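Local coordinates for transcriptional activator, putative (Pyrococcus furiosus, PDB 1RTW), which is a putative transcriptional activator of the all-helical TENA/THI-4/PQQC family, of unestablished precise function, at residues 45-50 / 78-83; 84-89 / 149-154. One frame throughout, in Å; residues are numbered along the deposited sequence.

How the contacts relate
Both contacts are made by helix 66-89, and they follow one another along it. Contact 1 sets its residues 78-83 against helix 33-60. Contact 2 sets its last turns, 84-89, against the start of helix 150-157. Along the chain contact 1 closes before contact 2 opens. Their centres lie about 12 Å apart, on the same side of the chain's centre. Contact 1 is the deeper, about 11 Å from that centre against about 17 Å for contact 2. They meet directly: F152 packs on M82 and meets the F83 ring edge-to-face. Helix 66-89 thus packs on helix 33-60 and on helix 150-157 within one all-helical fold, through a buried, mainly apolar seam centred on V47 and a more exposed charged end.

Contact 1: residues 45-50 / 78-83; sequences YFVKNA and KELEMF
The ring of F83 meets V47 obliquely: CG2 of V47 lies 3.8 Å from CE2 of F83. The carbonyl oxygen O of E79 sits at the edge of the same ring, in its plane. On the other helix, the Y45 ring carries ND2 of N49 over the centre of one face, 3.4 Å above the plane. That ND2 also donates to O of Y45 from above the carbonyl plane, so this oxygen takes both the side chain and the backbone N of N49.

V47 is the centre of the contact. Its CG1 stands anti to the backbone N (chi1 171°), and its two methyls divide the work. CG2 reaches F83 tip to tip. CG1 slides past L80, 3.9 Å from its CD2. Both methyls also lie against the carboxylate of E79, with CG1 3.5 Å from OE1. The E79 chain, extended beyond CG, crosses V47 obliquely; OE2 accepts from W156 NE1, and the side chain is about 3 Å from a bound phosphate ion, probably from the crystallisation liquor. The side chains of K48 and L80 cross at about a right angle, CG of K48 lying 3.6 Å from CD2 of L80. The K48 amine turns off to a salt bridge with D63 of the second subunit.

The two segments run antiparallel, at 165°, with axes 9.8 Å apart, and no hydrogen bond joins the segments. This is close antiparallel helix packing, in keeping with the helical bundle of the TENA/THI-4/PQQC family.

Contact 2: residues 84-89 / 149-154; sequences EKKAQE and YQEFIN
K86 carries this contact through nearly its whole length. Its CG is anti to the backbone N, and the chain bends at chi2 (63°) before running straight to NZ. The bend carries the methylene chain across three residues of the opposing segment. CG meets the edge of the F152 ring, 3.4 Å from CE2, with CB at the same edge in the ring plane. F152 holds its CG anti to the carbonyl carbon, which presents the CE2-CZ edge of the ring to K86. Farther out, CE touches the edge of the Y149 ring, 3.7 Å from CD1, the two side chains crossing at about a right angle. Y149 is the N-cap residue of helix 150-157, and its ring also stacks with F36.

E151 meets K86 crosswise. Its chain bends at chi2 (108°), which turns the carboxylate back across the lysine. OE2 lies 3.3 Å from CD of K86. NZ of K86 forms a salt bridge with OE1 at 3.4 Å, and its hydrogen bonds to both carboxylate oxygens are weak. The stronger partner of K86 NZ is the carbonyl oxygen of P148, to which it donates a hydrogen bond. K85, bent at chi3, brings NZ to within 3.7 Å of OE2 of E151, a long salt bridge. E89 comes tip to tip with E151: their OE2 atoms are 3.8 Å apart and their carboxylate planes 33° apart.

The chemistry is thus mixed. A lysine is held by its apolar shaft at two ring edges and by its amine at a backbone oxygen. K85, K86, E89 and E151 form one salt-bridge network, in which the two lysines would offset the likely repulsion between the two carboxylates.

Contact 1: residues 45-50 / 78-83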
loop_
_atom_site.group_PDB
_atom_site.type_symbol
_atom_site.label_atom_id
_atom_site.label_comp_id
_atom_site.label_asym_id
_atom_site.label_seq_id
_atom_site.Cartn_x
_atom_site.Cartn_y
_atom_site.Cartn_z
ATOM N N TYR B 45 3.495 -22.118 -2.133
ATOM C CA TYR B 45 3.930 -20.821 -1.651
ATOM C C TYR B 45 3.445 -19.750 -2.631
ATOM O O TYR B 45 2.970 -18.691 -2.223
ATOM C CB TYR B 45 5.452 -20.775 -1.580
ATOM C CG TYR B 45 6.011 -19.420 -1.232
ATOM C CD1 TYR B 45 6.594 -18.607 -2.210
ATOM C CD2 TYR B 45 6.002 -18.972 0.078
ATOM C CE1 TYR B 45 7.165 -17.374 -1.875
ATOM C CE2 TYR B 45 6.568 -17.745 0.426
ATOM C CZ TYR B 45 7.145 -16.952 -0.551
ATOM O OH TYR B 45 7.688 -15.742 -0.176
ATOM N N PHE B 46 3.535 -20.044 -3.921
ATOM C CA PHE B 46 3.094 -19.090 -4.925
ATOM C C PHE B 46 1.587 -18.839 -4.835
ATOM O O PHE B 46 1.146 -17.704 -4.896
ATOM C CB PHE B 46 3.457 -19.572 -6.341
ATOM C CG PHE B 46 3.022 -18.624 -7.431
ATOM C CD1 PHE B 46 3.777 -17.489 -7.726
ATOM C CD2 PHE B 46 1.814 -18.810 -8.094
ATOM C CE1 PHE B 46 3.323 -16.548 -8.659
ATOM C CE2 PHE B 46 1.350 -17.868 -9.034
ATOM C CZ PHE B 46 2.105 -16.738 -9.311
ATOM N N VAL B 47 0.807 -19.905 -4.678
ATOM C CA VAL B 47 -0.653 -19.787 -4.612
ATOM C C VAL B 47 -1.095 -18.907 -3.449
ATOM O O VAL B 47 -1.958 -18.041 -3.611
ATOM C CB VAL B 47 -1.321 -21.181 -4.531
ATOM C CG1 VAL B 47 -2.802 -21.046 -4.233
ATOM C CG2 VAL B 47 -1.104 -21.949 -5.843
ATOM N N LYS B 48 -0.485 -19.120 -2.285
ATOM C CA LYS B 48 -0.807 -18.338 -1.098
ATOM C C LYS B 48 -0.612 -16.853 -1.376
ATOM O O LYS B 48 -1.468 -16.029 -1.054
ATOM C CB LYS B 48 0.079 -18.744 0.094
ATOM C CG LYS B 48 -0.346 -20.029 0.800
ATOM C CD LYS B 48 0.468 -20.302 2.063
ATOM C CE LYS B 48 1.933 -20.574 1.740
ATOM N NZ LYS B 48 2.723 -20.913 2.958
ATOM N N ASN B 49 0.505 -16.523 -2.009
ATOM C CA ASN B 49 0.816 -15.135 -2.298
ATOM C C ASN B 49 0.067 -14.588 -3.482
ATOM O O ASN B 49 -0.124 -13.383 -3.598
ATOM C CB ASN B 49 2.312 -14.966 -2.455
ATOM C CG ASN B 49 3.025 -15.103 -1.140
ATOM O OD1 ASN B 49 2.865 -14.261 -0.254
ATOM N ND2 ASN B 49 3.788 -16.181 -0.983
ATOM N N ALA B 50 -0.378 -15.485 -4.351
ATOM C CA ALA B 50 -1.146 -15.084 -5.515
ATOM C C ALA B 50 -2.521 -14.606 -5.002
ATOM O O ALA B 50 -3.150 -13.716 -5.578
ATOM C CB ALA B 50 -1.281 -16.260 -6.468
ATOM N N LYS B 78 -9.507 -22.262 -2.732
ATOM C CA LYS B 78 -9.788 -23.692 -2.657
ATOM C C LYS B 78 -8.551 -24.502 -3.039
ATOM O O LYS B 78 -8.348 -25.622 -2.535
ATOM C CB LYS B 78 -10.979 -24.051 -3.552
ATOM C CG LYS B 78 -12.278 -24.292 -2.793
ATOM C CD LYS B 78 -12.514 -23.259 -1.694
ATOM C CE LYS B 78 -13.622 -23.699 -0.736
ATOM N NZ LYS B 78 -13.645 -22.874 0.508
ATOM N N GLU B 79 -7.705 -23.898 -3.881
ATOM C CA GLU B 79 -6.457 -24.514 -4.339
ATOM C C GLU B 79 -5.556 -24.866 -3.159
ATOM O O GLU B 79 -4.792 -25.820 -3.230
ATOM C CB GLU B 79 -5.695 -23.583 -5.297
ATOM C CG GLU B 79 -6.353 -23.356 -6.649
ATOM C CD GLU B 79 -5.525 -22.467 -7.578
ATOM O OE1 GLU B 79 -4.384 -22.093 -7.226
ATOM O OE2 GLU B 79 -6.015 -22.144 -8.676
ATOM N N LEU B 80 -5.642 -24.090 -2.080
ATOM C CA LEU B 80 -4.834 -24.357 -0.892
ATOM C C LEU B 80 -5.150 -25.733 -0.344
ATOM O O LEU B 80 -4.238 -26.494 -0.030
ATOM C CB LEU B 80 -5.082 -23.320 0.202
ATOM C CG LEU B 80 -4.646 -21.900 -0.137
ATOM C CD1 LEU B 80 -4.954 -20.984 1.035
ATOM C CD2 LEU B 80 -3.162 -21.881 -0.490
ATOM N N GLU B 81 -6.443 -26.039 -0.223
ATOM C CA GLU B 81 -6.896 -27.333 0.279
ATOM C C GLU B 81 -6.405 -28.433 -0.662
ATOM O O GLU B 81 -5.980 -29.495 -0.222
ATOM C CB GLU B 81 -8.428 -27.373 0.360
ATOM C CG GLU B 81 -9.058 -26.220 1.144
ATOM C CD GLU B 81 -10.582 -26.167 1.030
ATOM O OE1 GLU B 81 -11.218 -25.513 1.889
ATOM O OE2 GLU B 81 -11.146 -26.763 0.084
HETATM N N MSE B 82 -6.445 -28.160 -1.962
HETATM C CA MSE B 82 -5.994 -29.125 -2.958
HETATM C C MSE B 82 -4.517 -29.482 -2.752
HETATM O O MSE B 82 -4.129 -30.650 -2.857
HETATM C CB MSE B 82 -6.234 -28.572 -4.363
HETATM C CG MSE B 82 -5.644 -29.413 -5.470
HETATM SE SE MSE B 82 -6.057 -28.750 -7.222
HETATM C CE MSE B 82 -4.912 -27.201 -7.252
ATOM N N PHE B 83 -3.700 -28.476 -2.442
ATOM C CA PHE B 83 -2.278 -28.699 -2.207
ATOM C C PHE B 83 -2.084 -29.439 -0.889
ATOM O O PHE B 83 -1.275 -30.355 -0.797
ATOM C CB PHE B 83 -1.512 -27.373 -2.155
ATOM C CG PHE B 83 -1.066 -26.862 -3.492
ATOM C CD1 PHE B 83 0.261 -26.993 -3.888
ATOM C CD2 PHE B 83 -1.958 -26.220 -4.348
ATOM C CE1 PHE B 83 0.697 -26.493 -5.116
ATOM C CE2 PHE B 83 -1.530 -25.716 -5.578
ATOM C CZ PHE B 83 -0.192 -25.856 -5.962
#

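Contact 2: residues 84-89 / 149-154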
loop_
_atom_site.group_PDB
_atom_site.type_symbol
_atom_site.label_atom_id
_atom_site.label_comp_id
_atom_site.label_asym_id
_atom_site.label_seq_id
_atom_site.Cartn_x
_atom_site.Cartn_y
_atom_site.Cartn_z
ATOM N N GLU B 84 -2.837 -29.035 0.127
ATOM C CA GLU B 84 -2.743 -29.643 1.450
ATOM C C GLU B 84 -3.169 -31.108 1.501
ATOM O O GLU B 84 -2.540 -31.905 2.193
ATOM C CB GLU B 84 -3.542 -28.815 2.453
ATOM C CG GLU B 84 -2.933 -27.446 2.708
ATOM C CD GLU B 84 -3.954 -26.393 3.109
ATOM O OE1 GLU B 84 -5.159 -26.715 3.246
ATOM O OE2 GLU B 84 -3.541 -25.227 3.277
ATOM N N LYS B 85 -4.229 -31.453 0.772
ATOM C CA LYS B 85 -4.731 -32.827 0.728
ATOM C C LYS B 85 -3.620 -33.682 0.127
ATOM O O LYS B 85 -3.059 -34.557 0.796
ATOM C CB LYS B 85 -5.983 -32.920 -0.159
ATOM C CG LYS B 85 -6.964 -34.026 0.238
ATOM C CD LYS B 85 -7.868 -34.422 -0.925
ATOM C CE LYS B 85 -7.071 -35.177 -1.986
ATOM N NZ LYS B 85 -7.791 -35.356 -3.278
ATOM N N LYS B 86 -3.247 -33.343 -1.104
ATOM C CA LYS B 86 -2.206 -34.046 -1.840
ATOM C C LYS B 86 -0.938 -34.231 -1.012
ATOM O O LYS B 86 -0.295 -35.274 -1.076
ATOM C CB LYS B 86 -1.882 -33.287 -3.125
ATOM C CG LYS B 86 -1.066 -34.081 -4.106
ATOM C CD LYS B 86 -1.848 -35.296 -4.552
ATOM C CE LYS B 86 -1.043 -36.175 -5.488
ATOM N NZ LYS B 86 -1.808 -37.402 -5.838
ATOM N N ALA B 87 -0.600 -33.230 -0.210
ATOM C CA ALA B 87 0.591 -33.303 0.623
ATOM C C ALA B 87 0.459 -34.309 1.775
ATOM O O ALA B 87 1.449 -34.897 2.209
ATOM C CB ALA B 87 0.943 -31.936 1.144
ATOM N N GLN B 88 -0.755 -34.463 2.294
ATOM C CA GLN B 88 -1.024 -35.420 3.366
ATOM C C GLN B 88 -0.873 -36.852 2.841
ATOM O O GLN B 88 -0.232 -37.703 3.467
ATOM C CB GLN B 88 -2.451 -35.241 3.882
ATOM C CG GLN B 88 -2.556 -34.470 5.178
ATOM C CD GLN B 88 -1.822 -35.143 6.336
ATOM O OE1 GLN B 88 -1.852 -36.368 6.491
ATOM N NE2 GLN B 88 -1.169 -34.335 7.164
ATOM N N GLU B 89 -1.502 -37.099 1.697
ATOM C CA GLU B 89 -1.491 -38.392 1.025
ATOM C C GLU B 89 -0.083 -38.826 0.648
ATOM O O GLU B 89 0.224 -40.017 0.653
ATOM C CB GLU B 89 -2.370 -38.328 -0.223
ATOM C CG GLU B 89 -3.785 -37.839 0.072
ATOM C CD GLU B 89 -4.668 -37.760 -1.163
ATOM O OE1 GLU B 89 -5.886 -38.007 -1.029
ATOM O OE2 GLU B 89 -4.154 -37.446 -2.259
ATOM N N TYR B 149 -1.302 -37.369 -10.393
ATOM C CA TYR B 149 -1.562 -35.971 -10.063
ATOM C C TYR B 149 -2.712 -35.447 -10.902
ATOM O O TYR B 149 -2.758 -34.264 -11.246
ATOM C CB TYR B 149 -0.309 -35.133 -10.328
ATOM C CG TYR B 149 0.951 -35.809 -9.864
ATOM C CD1 TYR B 149 1.172 -36.055 -8.509
ATOM C CD2 TYR B 149 1.908 -36.244 -10.777
ATOM C CE1 TYR B 149 2.311 -36.721 -8.075
ATOM C CE2 TYR B 149 3.055 -36.913 -10.350
ATOM C CZ TYR B 149 3.245 -37.146 -8.997
ATOM O OH TYR B 149 4.352 -37.826 -8.561
ATOM N N GLN B 150 -3.656 -36.333 -11.202
ATOM C CA GLN B 150 -4.819 -35.987 -12.005
ATOM C C GLN B 150 -5.615 -34.809 -11.431
ATOM O O GLN B 150 -6.143 -33.988 -12.186
ATOM C CB GLN B 150 -5.717 -37.215 -12.162
ATOM C CG GLN B 150 -6.783 -37.068 -13.220
ATOM C CD GLN B 150 -6.208 -36.877 -14.597
ATOM O OE1 GLN B 150 -5.235 -37.534 -14.974
ATOM N NE2 GLN B 150 -6.812 -35.983 -15.369
ATOM N N GLU B 151 -5.669 -34.712 -10.105
ATOM C CA GLU B 151 -6.399 -33.632 -9.435
ATOM C C GLU B 151 -5.973 -32.264 -9.970
ATOM O O GLU B 151 -6.817 -31.451 -10.355
ATOM C CB GLU B 151 -6.175 -33.675 -7.918
ATOM C CG GLU B 151 -6.379 -35.042 -7.276
ATOM C CD GLU B 151 -5.072 -35.681 -6.828
ATOM O OE1 GLU B 151 -4.191 -35.918 -7.689
ATOM O OE2 GLU B 151 -4.929 -35.940 -5.608
ATOM N N PHE B 152 -4.660 -32.032 -10.001
ATOM C CA PHE B 152 -4.089 -30.774 -10.492
ATOM C C PHE B 152 -4.318 -30.561 -11.979
ATOM O O PHE B 152 -4.630 -29.449 -12.409
ATOM C CB PHE B 152 -2.589 -30.719 -10.205
ATOM C CG PHE B 152 -2.263 -30.784 -8.755
ATOM C CD1 PHE B 152 -2.110 -29.624 -8.018
ATOM C CD2 PHE B 152 -2.151 -32.007 -8.115
ATOM C CE1 PHE B 152 -1.856 -29.679 -6.662
ATOM C CE2 PHE B 152 -1.896 -32.077 -6.762
ATOM C CZ PHE B 152 -1.749 -30.910 -6.027
ATOM N N ILE B 153 -4.153 -31.625 -12.758
ATOM C CA ILE B 153 -4.344 -31.554 -14.194
ATOM C C ILE B 153 -5.776 -31.141 -14.507
ATOM O O ILE B 153 -6.005 -30.275 -15.347
ATOM C CB ILE B 153 -4.056 -32.902 -14.862
ATOM C CG1 ILE B 153 -2.648 -33.359 -14.515
ATOM C CG2 ILE B 153 -4.171 -32.774 -16.374
ATOM C CD1 ILE B 153 -2.337 -34.748 -14.987
ATOM N N ASN B 154 -6.728 -31.757 -13.808
ATOM C CA ASN B 154 -8.144 -31.468 -13.999
ATOM C C ASN B 154 -8.545 -30.073 -13.555
ATOM O O ASN B 154 -9.262 -29.388 -14.272
ATOM C CB ASN B 154 -9.023 -32.490 -13.262
ATOM C CG ASN B 154 -9.049 -33.852 -13.949
ATOM O OD1 ASN B 154 -8.826 -33.962 -15.163
ATOM N ND2 ASN B 154 -9.323 -34.899 -13.169
#